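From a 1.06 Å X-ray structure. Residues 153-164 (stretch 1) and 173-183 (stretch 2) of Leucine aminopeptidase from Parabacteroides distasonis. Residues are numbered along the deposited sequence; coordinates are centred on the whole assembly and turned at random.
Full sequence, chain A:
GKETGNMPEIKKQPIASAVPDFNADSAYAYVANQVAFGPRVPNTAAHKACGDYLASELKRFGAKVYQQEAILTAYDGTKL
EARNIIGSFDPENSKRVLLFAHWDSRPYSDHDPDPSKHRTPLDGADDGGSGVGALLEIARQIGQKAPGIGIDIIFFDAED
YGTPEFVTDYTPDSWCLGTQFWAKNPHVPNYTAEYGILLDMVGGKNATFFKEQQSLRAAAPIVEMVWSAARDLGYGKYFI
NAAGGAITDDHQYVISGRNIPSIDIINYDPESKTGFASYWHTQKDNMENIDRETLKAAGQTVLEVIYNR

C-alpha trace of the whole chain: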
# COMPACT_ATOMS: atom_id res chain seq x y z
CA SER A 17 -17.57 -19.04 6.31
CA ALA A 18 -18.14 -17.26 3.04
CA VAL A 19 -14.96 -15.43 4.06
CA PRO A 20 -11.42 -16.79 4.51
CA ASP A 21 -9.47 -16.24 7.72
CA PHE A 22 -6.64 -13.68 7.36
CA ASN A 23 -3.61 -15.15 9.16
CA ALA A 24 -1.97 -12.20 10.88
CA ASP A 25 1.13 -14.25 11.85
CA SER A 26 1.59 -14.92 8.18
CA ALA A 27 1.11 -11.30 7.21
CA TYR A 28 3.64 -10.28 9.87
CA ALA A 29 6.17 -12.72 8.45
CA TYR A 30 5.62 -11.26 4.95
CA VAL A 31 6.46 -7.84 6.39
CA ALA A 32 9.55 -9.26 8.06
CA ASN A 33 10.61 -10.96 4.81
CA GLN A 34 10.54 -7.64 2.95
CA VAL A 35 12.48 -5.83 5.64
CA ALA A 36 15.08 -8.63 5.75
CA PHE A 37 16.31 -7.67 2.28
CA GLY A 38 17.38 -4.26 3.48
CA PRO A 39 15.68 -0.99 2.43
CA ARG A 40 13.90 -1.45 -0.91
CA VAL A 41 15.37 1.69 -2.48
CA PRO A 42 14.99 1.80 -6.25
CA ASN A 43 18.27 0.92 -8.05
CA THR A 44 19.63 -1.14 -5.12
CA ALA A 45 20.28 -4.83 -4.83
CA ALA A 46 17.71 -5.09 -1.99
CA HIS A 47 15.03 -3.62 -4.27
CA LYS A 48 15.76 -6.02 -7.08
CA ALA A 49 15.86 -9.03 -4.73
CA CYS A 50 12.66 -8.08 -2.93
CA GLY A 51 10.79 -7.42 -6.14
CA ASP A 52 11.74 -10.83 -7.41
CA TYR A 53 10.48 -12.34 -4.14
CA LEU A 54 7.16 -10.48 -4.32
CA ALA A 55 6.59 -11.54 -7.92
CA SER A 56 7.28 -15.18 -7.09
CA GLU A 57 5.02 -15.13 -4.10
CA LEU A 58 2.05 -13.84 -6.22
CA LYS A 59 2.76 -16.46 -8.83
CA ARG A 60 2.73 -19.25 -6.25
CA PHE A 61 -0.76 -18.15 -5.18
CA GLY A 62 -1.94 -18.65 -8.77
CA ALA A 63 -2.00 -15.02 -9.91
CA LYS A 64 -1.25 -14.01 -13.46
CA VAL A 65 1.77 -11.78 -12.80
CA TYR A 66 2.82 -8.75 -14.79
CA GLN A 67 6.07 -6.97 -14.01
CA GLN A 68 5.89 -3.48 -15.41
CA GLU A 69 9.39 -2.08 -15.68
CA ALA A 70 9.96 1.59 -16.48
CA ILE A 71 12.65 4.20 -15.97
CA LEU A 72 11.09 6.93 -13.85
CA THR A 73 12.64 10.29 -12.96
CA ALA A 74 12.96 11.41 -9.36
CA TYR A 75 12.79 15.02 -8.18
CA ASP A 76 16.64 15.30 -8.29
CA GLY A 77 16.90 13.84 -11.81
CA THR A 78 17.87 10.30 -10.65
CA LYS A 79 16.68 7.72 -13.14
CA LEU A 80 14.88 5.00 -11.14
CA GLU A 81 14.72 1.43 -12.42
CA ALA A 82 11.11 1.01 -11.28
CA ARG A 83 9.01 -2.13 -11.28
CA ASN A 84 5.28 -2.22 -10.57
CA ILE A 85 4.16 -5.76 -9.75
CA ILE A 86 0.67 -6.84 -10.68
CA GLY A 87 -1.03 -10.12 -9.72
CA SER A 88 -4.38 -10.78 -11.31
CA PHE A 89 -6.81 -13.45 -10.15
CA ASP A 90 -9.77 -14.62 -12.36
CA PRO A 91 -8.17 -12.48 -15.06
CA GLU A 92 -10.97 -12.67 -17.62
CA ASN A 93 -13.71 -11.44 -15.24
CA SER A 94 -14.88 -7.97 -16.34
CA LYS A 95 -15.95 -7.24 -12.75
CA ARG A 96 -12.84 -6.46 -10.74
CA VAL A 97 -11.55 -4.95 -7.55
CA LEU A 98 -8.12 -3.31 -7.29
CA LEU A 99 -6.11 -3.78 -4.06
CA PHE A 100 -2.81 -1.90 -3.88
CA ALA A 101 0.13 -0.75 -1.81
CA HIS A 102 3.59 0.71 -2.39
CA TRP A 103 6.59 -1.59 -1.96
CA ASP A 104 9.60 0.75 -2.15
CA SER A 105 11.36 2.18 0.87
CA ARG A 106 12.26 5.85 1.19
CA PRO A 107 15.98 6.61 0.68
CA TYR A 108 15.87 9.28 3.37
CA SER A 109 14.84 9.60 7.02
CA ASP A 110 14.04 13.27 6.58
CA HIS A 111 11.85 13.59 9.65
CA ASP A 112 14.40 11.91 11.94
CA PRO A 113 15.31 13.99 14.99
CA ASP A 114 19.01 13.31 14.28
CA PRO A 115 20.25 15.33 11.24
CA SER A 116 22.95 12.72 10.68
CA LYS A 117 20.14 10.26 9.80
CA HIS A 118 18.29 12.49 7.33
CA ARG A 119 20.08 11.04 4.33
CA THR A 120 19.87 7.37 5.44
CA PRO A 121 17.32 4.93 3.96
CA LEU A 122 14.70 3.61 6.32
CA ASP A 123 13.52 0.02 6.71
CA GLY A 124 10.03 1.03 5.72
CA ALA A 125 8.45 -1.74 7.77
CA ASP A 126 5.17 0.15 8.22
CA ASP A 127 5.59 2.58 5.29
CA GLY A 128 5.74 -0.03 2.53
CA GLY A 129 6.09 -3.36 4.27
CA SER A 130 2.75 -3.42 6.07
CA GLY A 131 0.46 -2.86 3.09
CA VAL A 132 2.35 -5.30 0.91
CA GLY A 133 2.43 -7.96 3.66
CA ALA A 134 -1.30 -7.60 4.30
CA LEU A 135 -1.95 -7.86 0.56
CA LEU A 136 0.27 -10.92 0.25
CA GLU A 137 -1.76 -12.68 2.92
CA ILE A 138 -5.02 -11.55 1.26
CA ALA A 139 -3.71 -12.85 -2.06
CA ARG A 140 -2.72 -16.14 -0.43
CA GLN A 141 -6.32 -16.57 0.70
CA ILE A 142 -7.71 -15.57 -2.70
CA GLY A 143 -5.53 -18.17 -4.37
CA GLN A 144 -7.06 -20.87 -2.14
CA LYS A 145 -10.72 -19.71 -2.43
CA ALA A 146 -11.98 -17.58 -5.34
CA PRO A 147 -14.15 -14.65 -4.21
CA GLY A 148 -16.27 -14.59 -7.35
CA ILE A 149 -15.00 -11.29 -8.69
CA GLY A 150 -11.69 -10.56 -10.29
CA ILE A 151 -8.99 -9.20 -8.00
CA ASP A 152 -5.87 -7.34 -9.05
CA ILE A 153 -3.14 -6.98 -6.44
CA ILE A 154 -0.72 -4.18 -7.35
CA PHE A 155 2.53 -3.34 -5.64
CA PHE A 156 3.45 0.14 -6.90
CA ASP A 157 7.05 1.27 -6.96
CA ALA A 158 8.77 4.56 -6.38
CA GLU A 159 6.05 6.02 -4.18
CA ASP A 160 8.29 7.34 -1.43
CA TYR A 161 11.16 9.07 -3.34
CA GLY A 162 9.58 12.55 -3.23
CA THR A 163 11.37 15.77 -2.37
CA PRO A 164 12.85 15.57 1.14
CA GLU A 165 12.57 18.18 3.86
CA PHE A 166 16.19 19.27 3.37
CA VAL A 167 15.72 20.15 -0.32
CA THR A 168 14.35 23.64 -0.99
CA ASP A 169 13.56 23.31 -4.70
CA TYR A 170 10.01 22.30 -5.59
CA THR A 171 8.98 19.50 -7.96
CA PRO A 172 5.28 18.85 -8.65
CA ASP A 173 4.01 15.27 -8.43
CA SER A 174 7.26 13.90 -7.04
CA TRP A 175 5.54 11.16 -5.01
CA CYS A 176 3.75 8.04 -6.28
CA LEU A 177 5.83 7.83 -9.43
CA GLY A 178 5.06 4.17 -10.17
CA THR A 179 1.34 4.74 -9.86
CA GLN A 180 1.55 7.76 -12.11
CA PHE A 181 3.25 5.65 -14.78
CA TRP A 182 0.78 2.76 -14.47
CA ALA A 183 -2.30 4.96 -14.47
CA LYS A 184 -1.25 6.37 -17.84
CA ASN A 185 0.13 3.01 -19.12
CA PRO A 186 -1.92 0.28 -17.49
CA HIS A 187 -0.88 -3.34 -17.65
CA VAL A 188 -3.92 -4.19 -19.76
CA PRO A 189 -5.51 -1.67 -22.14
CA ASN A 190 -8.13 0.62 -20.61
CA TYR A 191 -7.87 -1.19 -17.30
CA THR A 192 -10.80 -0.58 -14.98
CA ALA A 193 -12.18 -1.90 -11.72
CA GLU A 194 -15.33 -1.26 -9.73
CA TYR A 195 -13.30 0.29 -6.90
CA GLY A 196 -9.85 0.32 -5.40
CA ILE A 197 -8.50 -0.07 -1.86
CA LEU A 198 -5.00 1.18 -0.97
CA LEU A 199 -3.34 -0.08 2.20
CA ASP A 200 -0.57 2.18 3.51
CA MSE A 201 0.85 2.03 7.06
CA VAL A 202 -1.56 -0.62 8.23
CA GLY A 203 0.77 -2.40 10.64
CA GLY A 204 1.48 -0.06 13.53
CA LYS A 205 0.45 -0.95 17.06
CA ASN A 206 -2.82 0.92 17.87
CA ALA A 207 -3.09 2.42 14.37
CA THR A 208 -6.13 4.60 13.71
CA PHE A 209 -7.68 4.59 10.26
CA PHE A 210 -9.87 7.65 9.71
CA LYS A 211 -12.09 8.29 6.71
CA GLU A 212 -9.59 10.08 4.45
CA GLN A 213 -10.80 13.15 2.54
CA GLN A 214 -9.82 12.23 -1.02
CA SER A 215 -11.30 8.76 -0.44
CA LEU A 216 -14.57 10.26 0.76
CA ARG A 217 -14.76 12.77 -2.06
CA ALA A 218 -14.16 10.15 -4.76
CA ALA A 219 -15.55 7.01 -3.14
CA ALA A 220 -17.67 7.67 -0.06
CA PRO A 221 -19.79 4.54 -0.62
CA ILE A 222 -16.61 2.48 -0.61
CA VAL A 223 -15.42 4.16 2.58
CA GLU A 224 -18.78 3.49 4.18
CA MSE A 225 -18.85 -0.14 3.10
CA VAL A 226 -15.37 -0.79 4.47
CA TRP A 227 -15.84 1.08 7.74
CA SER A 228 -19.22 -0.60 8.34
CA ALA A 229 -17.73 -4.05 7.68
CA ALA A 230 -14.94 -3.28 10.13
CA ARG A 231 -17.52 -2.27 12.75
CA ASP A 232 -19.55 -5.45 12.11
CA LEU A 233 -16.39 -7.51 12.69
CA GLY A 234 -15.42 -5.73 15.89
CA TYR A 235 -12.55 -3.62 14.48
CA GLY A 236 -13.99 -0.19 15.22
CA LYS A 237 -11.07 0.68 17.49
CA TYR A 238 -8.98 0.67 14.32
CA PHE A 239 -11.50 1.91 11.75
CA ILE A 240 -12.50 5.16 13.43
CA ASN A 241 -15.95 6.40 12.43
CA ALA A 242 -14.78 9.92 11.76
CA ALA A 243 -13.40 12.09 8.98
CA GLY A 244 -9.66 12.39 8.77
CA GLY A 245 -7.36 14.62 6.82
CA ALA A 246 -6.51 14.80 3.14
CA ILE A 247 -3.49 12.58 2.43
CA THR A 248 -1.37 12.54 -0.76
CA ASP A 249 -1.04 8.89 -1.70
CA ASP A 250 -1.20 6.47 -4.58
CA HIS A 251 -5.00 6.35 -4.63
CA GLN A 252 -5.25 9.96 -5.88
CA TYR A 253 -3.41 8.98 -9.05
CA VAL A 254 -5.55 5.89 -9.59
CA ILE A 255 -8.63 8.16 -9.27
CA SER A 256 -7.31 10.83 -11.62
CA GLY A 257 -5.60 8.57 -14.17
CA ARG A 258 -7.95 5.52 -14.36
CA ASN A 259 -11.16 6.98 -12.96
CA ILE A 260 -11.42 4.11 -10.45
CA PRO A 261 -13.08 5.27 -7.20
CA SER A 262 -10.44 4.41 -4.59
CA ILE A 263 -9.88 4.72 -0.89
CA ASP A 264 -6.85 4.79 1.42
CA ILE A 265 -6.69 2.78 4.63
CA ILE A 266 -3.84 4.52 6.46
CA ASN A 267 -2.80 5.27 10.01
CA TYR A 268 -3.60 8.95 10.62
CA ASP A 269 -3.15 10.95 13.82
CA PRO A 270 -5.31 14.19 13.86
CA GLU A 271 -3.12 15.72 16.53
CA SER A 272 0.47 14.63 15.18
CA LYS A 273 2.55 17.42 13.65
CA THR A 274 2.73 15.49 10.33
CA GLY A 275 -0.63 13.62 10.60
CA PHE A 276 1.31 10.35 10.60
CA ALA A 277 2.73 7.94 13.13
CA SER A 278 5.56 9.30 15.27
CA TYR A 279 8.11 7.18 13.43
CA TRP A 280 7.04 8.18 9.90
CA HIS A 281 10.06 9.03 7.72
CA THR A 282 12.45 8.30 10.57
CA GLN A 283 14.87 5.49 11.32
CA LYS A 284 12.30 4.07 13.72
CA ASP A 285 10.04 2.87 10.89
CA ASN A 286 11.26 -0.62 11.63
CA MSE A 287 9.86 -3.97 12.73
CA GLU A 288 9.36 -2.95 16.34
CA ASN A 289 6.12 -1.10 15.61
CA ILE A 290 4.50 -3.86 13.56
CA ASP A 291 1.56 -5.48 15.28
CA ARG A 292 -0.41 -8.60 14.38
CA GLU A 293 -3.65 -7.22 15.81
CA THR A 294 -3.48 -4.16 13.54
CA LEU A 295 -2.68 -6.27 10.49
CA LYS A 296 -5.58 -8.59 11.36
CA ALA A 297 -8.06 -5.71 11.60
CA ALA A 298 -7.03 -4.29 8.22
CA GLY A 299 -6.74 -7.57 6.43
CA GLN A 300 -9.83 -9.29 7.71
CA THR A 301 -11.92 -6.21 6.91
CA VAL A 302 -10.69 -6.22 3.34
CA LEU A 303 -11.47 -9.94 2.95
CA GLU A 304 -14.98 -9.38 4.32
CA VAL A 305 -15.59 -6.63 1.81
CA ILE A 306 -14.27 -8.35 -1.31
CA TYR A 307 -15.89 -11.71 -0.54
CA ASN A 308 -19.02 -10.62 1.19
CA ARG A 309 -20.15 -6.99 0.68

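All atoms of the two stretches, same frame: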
# COMPACT_ATOMS: atom_id res chain seq x y z
N ILE A 153 -4.03 -7.42 -7.51
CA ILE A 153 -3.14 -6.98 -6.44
C ILE A 153 -2.03 -6.20 -7.14
O ILE A 153 -1.34 -6.79 -7.98
CB ILE A 153 -2.54 -8.17 -5.69
CG1 ILE A 153 -3.58 -9.16 -5.15
CG2 ILE A 153 -1.55 -7.71 -4.66
CD1 ILE A 153 -4.41 -8.63 -4.04
N ILE A 154 -1.82 -4.97 -6.76
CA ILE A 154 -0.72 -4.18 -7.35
C ILE A 154 0.18 -3.62 -6.26
O ILE A 154 -0.26 -2.96 -5.35
CB ILE A 154 -1.15 -3.06 -8.31
CG1 ILE A 154 -2.06 -3.64 -9.40
CG2 ILE A 154 0.11 -2.38 -8.87
CD1 ILE A 154 -2.45 -2.65 -10.52
N PHE A 155 1.48 -3.95 -6.42
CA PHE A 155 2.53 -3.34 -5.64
C PHE A 155 3.19 -2.26 -6.52
O PHE A 155 3.88 -2.57 -7.48
CB PHE A 155 3.53 -4.37 -5.16
CG PHE A 155 2.92 -5.56 -4.44
CD1 PHE A 155 1.84 -5.42 -3.59
CD2 PHE A 155 3.48 -6.81 -4.62
CE1 PHE A 155 1.33 -6.55 -2.95
CE2 PHE A 155 2.98 -7.94 -3.94
CZ PHE A 155 1.89 -7.76 -3.11
N PHE A 156 2.92 -1.01 -6.16
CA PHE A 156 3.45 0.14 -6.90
C PHE A 156 4.82 0.54 -6.34
O PHE A 156 5.05 0.57 -5.16
CB PHE A 156 2.48 1.32 -6.81
CG PHE A 156 1.24 1.14 -7.62
CD1 PHE A 156 1.28 1.15 -8.99
CD2 PHE A 156 -0.01 1.02 -7.01
CE1 PHE A 156 0.15 1.02 -9.74
CE2 PHE A 156 -1.15 0.89 -7.80
CZ PHE A 156 -1.07 0.93 -9.15
N ASP A 157 5.70 0.87 -7.28
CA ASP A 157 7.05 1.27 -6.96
C ASP A 157 7.21 2.76 -6.91
O ASP A 157 6.34 3.54 -7.33
CB ASP A 157 8.02 0.70 -8.02
CG ASP A 157 9.45 0.56 -7.59
OD1 ASP A 157 9.80 0.85 -6.42
OD2 ASP A 157 10.23 0.05 -8.43
N ALA A 158 8.31 3.18 -6.32
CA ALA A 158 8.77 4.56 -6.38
C ALA A 158 7.70 5.52 -5.86
O ALA A 158 7.57 6.64 -6.37
CB ALA A 158 9.25 4.91 -7.76
N GLU A 159 7.00 5.15 -4.79
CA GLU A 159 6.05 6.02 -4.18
C GLU A 159 6.69 7.05 -3.25
O GLU A 159 6.15 8.13 -3.09
CB GLU A 159 5.01 5.20 -3.40
CG GLU A 159 3.94 6.02 -2.67
CD GLU A 159 4.30 6.62 -1.34
OE1 GLU A 159 5.20 6.05 -0.67
OE2 GLU A 159 3.67 7.68 -0.97
N ASP A 160 7.79 6.63 -2.62
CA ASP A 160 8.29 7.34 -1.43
C ASP A 160 9.69 7.96 -1.68
O ASP A 160 10.47 8.08 -0.73
CB ASP A 160 8.30 6.43 -0.21
CG ASP A 160 7.85 7.11 1.04
OD1 ASP A 160 7.39 8.26 1.00
OD2 ASP A 160 7.92 6.51 2.08
N TYR A 161 9.91 8.43 -2.89
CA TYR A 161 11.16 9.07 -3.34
C TYR A 161 10.90 10.55 -3.65
O TYR A 161 11.64 11.17 -4.41
CB TYR A 161 11.74 8.31 -4.55
CG TYR A 161 13.25 8.21 -4.66
CD1 TYR A 161 14.07 9.33 -4.88
CD2 TYR A 161 13.87 6.97 -4.61
CE1 TYR A 161 15.43 9.16 -5.04
CE2 TYR A 161 15.23 6.81 -4.81
CZ TYR A 161 16.00 7.94 -5.02
OH TYR A 161 17.36 7.76 -5.22
N GLY A 162 9.90 11.15 -3.02
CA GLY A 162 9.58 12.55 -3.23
C GLY A 162 10.55 13.47 -2.52
O GLY A 162 11.37 13.06 -1.69
N THR A 163 10.46 14.74 -2.87
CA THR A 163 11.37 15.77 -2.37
C THR A 163 11.48 15.69 -0.86
O THR A 163 10.46 15.77 -0.15
CB THR A 163 10.85 17.17 -2.74
OG1 THR A 163 10.65 17.21 -4.16
CG2 THR A 163 11.83 18.25 -2.29
N PRO A 164 12.71 15.62 -0.31
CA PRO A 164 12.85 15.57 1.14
C PRO A 164 12.84 16.95 1.79
O PRO A 164 13.05 17.98 1.13
CB PRO A 164 14.19 14.88 1.33
CG PRO A 164 14.96 15.25 0.13
CD PRO A 164 13.98 15.33 -0.99
N ASP A 173 4.31 16.68 -8.17
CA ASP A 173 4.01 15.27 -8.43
C ASP A 173 5.26 14.40 -8.29
O ASP A 173 5.47 13.50 -9.10
CB ASP A 173 3.31 15.09 -9.77
CG ASP A 173 2.02 15.84 -9.84
OD1 ASP A 173 1.10 15.50 -9.09
OD2 ASP A 173 1.94 16.78 -10.65
N SER A 174 6.04 14.63 -7.24
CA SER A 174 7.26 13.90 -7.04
C SER A 174 7.07 12.57 -6.29
O SER A 174 8.01 11.78 -6.28
CB SER A 174 8.31 14.75 -6.34
OG SER A 174 8.09 14.90 -4.94
N TRP A 175 5.89 12.39 -5.71
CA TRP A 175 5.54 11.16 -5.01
C TRP A 175 4.77 10.24 -5.94
O TRP A 175 4.26 10.66 -6.96
CB TRP A 175 4.70 11.50 -3.76
CG TRP A 175 5.32 12.51 -2.87
CD1 TRP A 175 5.23 13.87 -2.96
CD2 TRP A 175 6.27 12.25 -1.85
NE1 TRP A 175 6.01 14.48 -2.02
CE2 TRP A 175 6.67 13.51 -1.31
CE3 TRP A 175 6.82 11.09 -1.29
CZ2 TRP A 175 7.56 13.62 -0.28
CZ3 TRP A 175 7.72 11.20 -0.26
CH2 TRP A 175 8.08 12.46 0.24
N CYS A 176 4.66 8.96 -5.58
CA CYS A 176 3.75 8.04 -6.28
C CYS A 176 4.11 7.94 -7.74
O CYS A 176 3.24 7.89 -8.61
CB CYS A 176 2.28 8.50 -6.11
SG CYS A 176 1.77 8.80 -4.43
N LEU A 177 5.41 7.81 -8.04
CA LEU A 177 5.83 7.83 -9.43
C LEU A 177 5.40 6.56 -10.18
O LEU A 177 5.06 6.63 -11.37
CB LEU A 177 7.36 8.00 -9.51
CG LEU A 177 7.92 9.29 -8.97
CD1 LEU A 177 9.43 9.24 -8.95
CD2 LEU A 177 7.40 10.52 -9.75
N GLY A 178 5.48 5.40 -9.51
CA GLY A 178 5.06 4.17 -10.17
C GLY A 178 3.58 4.15 -10.52
O GLY A 178 3.20 3.69 -11.60
N THR A 179 2.76 4.65 -9.62
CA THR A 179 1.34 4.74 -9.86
C THR A 179 1.04 5.70 -10.99
O THR A 179 0.19 5.44 -11.84
CB THR A 179 0.54 5.17 -8.60
OG1 THR A 179 0.90 4.28 -7.54
CG2 THR A 179 -0.95 5.06 -8.84
N GLN A 180 1.74 6.84 -11.02
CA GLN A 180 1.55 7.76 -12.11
C GLN A 180 1.81 7.09 -13.46
O GLN A 180 1.10 7.33 -14.44
CB GLN A 180 2.41 9.02 -11.94
CG GLN A 180 1.93 9.94 -10.77
CD GLN A 180 2.80 11.15 -10.66
OE1 GLN A 180 2.84 11.96 -11.59
NE2 GLN A 180 3.57 11.26 -9.60
N PHE A 181 2.91 6.32 -13.56
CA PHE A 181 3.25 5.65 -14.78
C PHE A 181 2.16 4.65 -15.16
O PHE A 181 1.70 4.63 -16.30
CB PHE A 181 4.59 4.95 -14.66
CG PHE A 181 4.96 4.25 -15.95
CD1 PHE A 181 5.58 4.96 -16.95
CD2 PHE A 181 4.64 2.92 -16.16
CE1 PHE A 181 5.85 4.35 -18.16
CE2 PHE A 181 4.95 2.31 -17.40
CZ PHE A 181 5.52 3.04 -18.38
N TRP A 182 1.76 3.80 -14.22
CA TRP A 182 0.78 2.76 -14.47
C TRP A 182 -0.57 3.35 -14.89
O TRP A 182 -1.24 2.83 -15.77
CB TRP A 182 0.63 1.91 -13.21
CG TRP A 182 -0.47 0.89 -13.32
CD1 TRP A 182 -0.41 -0.37 -13.87
CD2 TRP A 182 -1.83 1.09 -12.90
NE1 TRP A 182 -1.65 -0.95 -13.79
CE2 TRP A 182 -2.54 -0.08 -13.21
CE3 TRP A 182 -2.49 2.11 -12.24
CZ2 TRP A 182 -3.89 -0.23 -12.87
CZ3 TRP A 182 -3.84 1.97 -11.93
CH2 TRP A 182 -4.52 0.81 -12.25
N ALA A 183 -0.97 4.42 -14.23
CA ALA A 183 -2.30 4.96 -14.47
C ALA A 183 -2.42 5.45 -15.92
O ALA A 183 -3.50 5.41 -16.51
CB ALA A 183 -2.66 6.03 -13.48
O HOH W 1 3.92 4.92 -6.85
O HOH W 2 8.60 9.10 -5.34
O HOH W 3 10.78 12.05 -6.85
O HOH W 4 7.64 17.02 -0.70

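What does Trp175, the residue with the most surface covered in this contact, do with its large indole? Its CA-to-CB bond points sideways, yet the end of the side chain comes nearer to the first stretch and meets the loop from Glu159 to Thr163. Gly162 lies over one face of the ring: its CA sits 3.4 Å from the centroid of the six-membered ring of Trp175 and only 5° off the ring normal, so a CH-pi contact forms almost exactly along the axis of the ring. Such a close approach depends on the absence of a side chain, because a CB built ideally on Gly162 would fall 2.2 Å from Trp175 CD2. Near the plane of the indole, carbonyl and carboxylate oxygens meet its edge instead, with Glu159 O 3.5 Å from Trp175 CE3 and Asp160 OD1 3.2 Å from Trp175 CZ3. This suits the slightly positive hydrogens at an aromatic rim. A water extends the contact by donating to Thr163 O at 3.1 Å and accepting from Trp175 NE1 at 3.3 Å.

How does Phe156, at the end of the strand, engage the helix? Its CA-to-CB bond points toward the second stretch, and its ring is met in two different ways. Over one face lies Thr179, whose CB is 4.2 Å from the Phe156 ring centroid and 12° off the normal, a CH-pi contact; Thr179 OG1 also comes within 3.2 Å of Phe156 CG. The edge of Phe156 is directed at the face of Trp182 in an offset edge-to-face pair, with planes at 65°, centroids 5.3 Å apart, and Phe156 CZ 3.6 Å from Trp182 CE3. Two residues back along the strand, Ile154 also points toward the helix, and its CD1 packs 3.7 Å from Trp182 CZ2.

What joins the backbones between Trp175 and the Phe156-Trp182 pair? Glu159, third in covered area after Trp175 and Phe156, takes part in a run of bonds in which three successive amides of the second stretch donate to three carbonyls of the first in reverse order. Cys176 N to Glu159 O is the straightest, at 3.0 Å and 171°. Leu177 N to Ala158 O is also 3.0 Å, at 151°, while Gly178 N to Asp157 O, again 3.0 Å, is bent to 127° and weak. Because Cys176 is the N-cap, these bonds occupy amides at the start of the helix, which have no earlier helical carbonyl to serve them. A CB on Gly178 would lie 2.2 Å from Asp157 O, so the missing side chain lets the chains draw close.

How is the far end of the contact held? Thr163 N donates to Ser174 OG at 3.2 Å and 161°, tying the loop to the residue just before Trp175. One water donates to both Ala158 O and Ser174 O, each at 2.9 Å, and accepts from Tyr161 N at 2.9 Å, so it links the two stretches alongside their direct contacts.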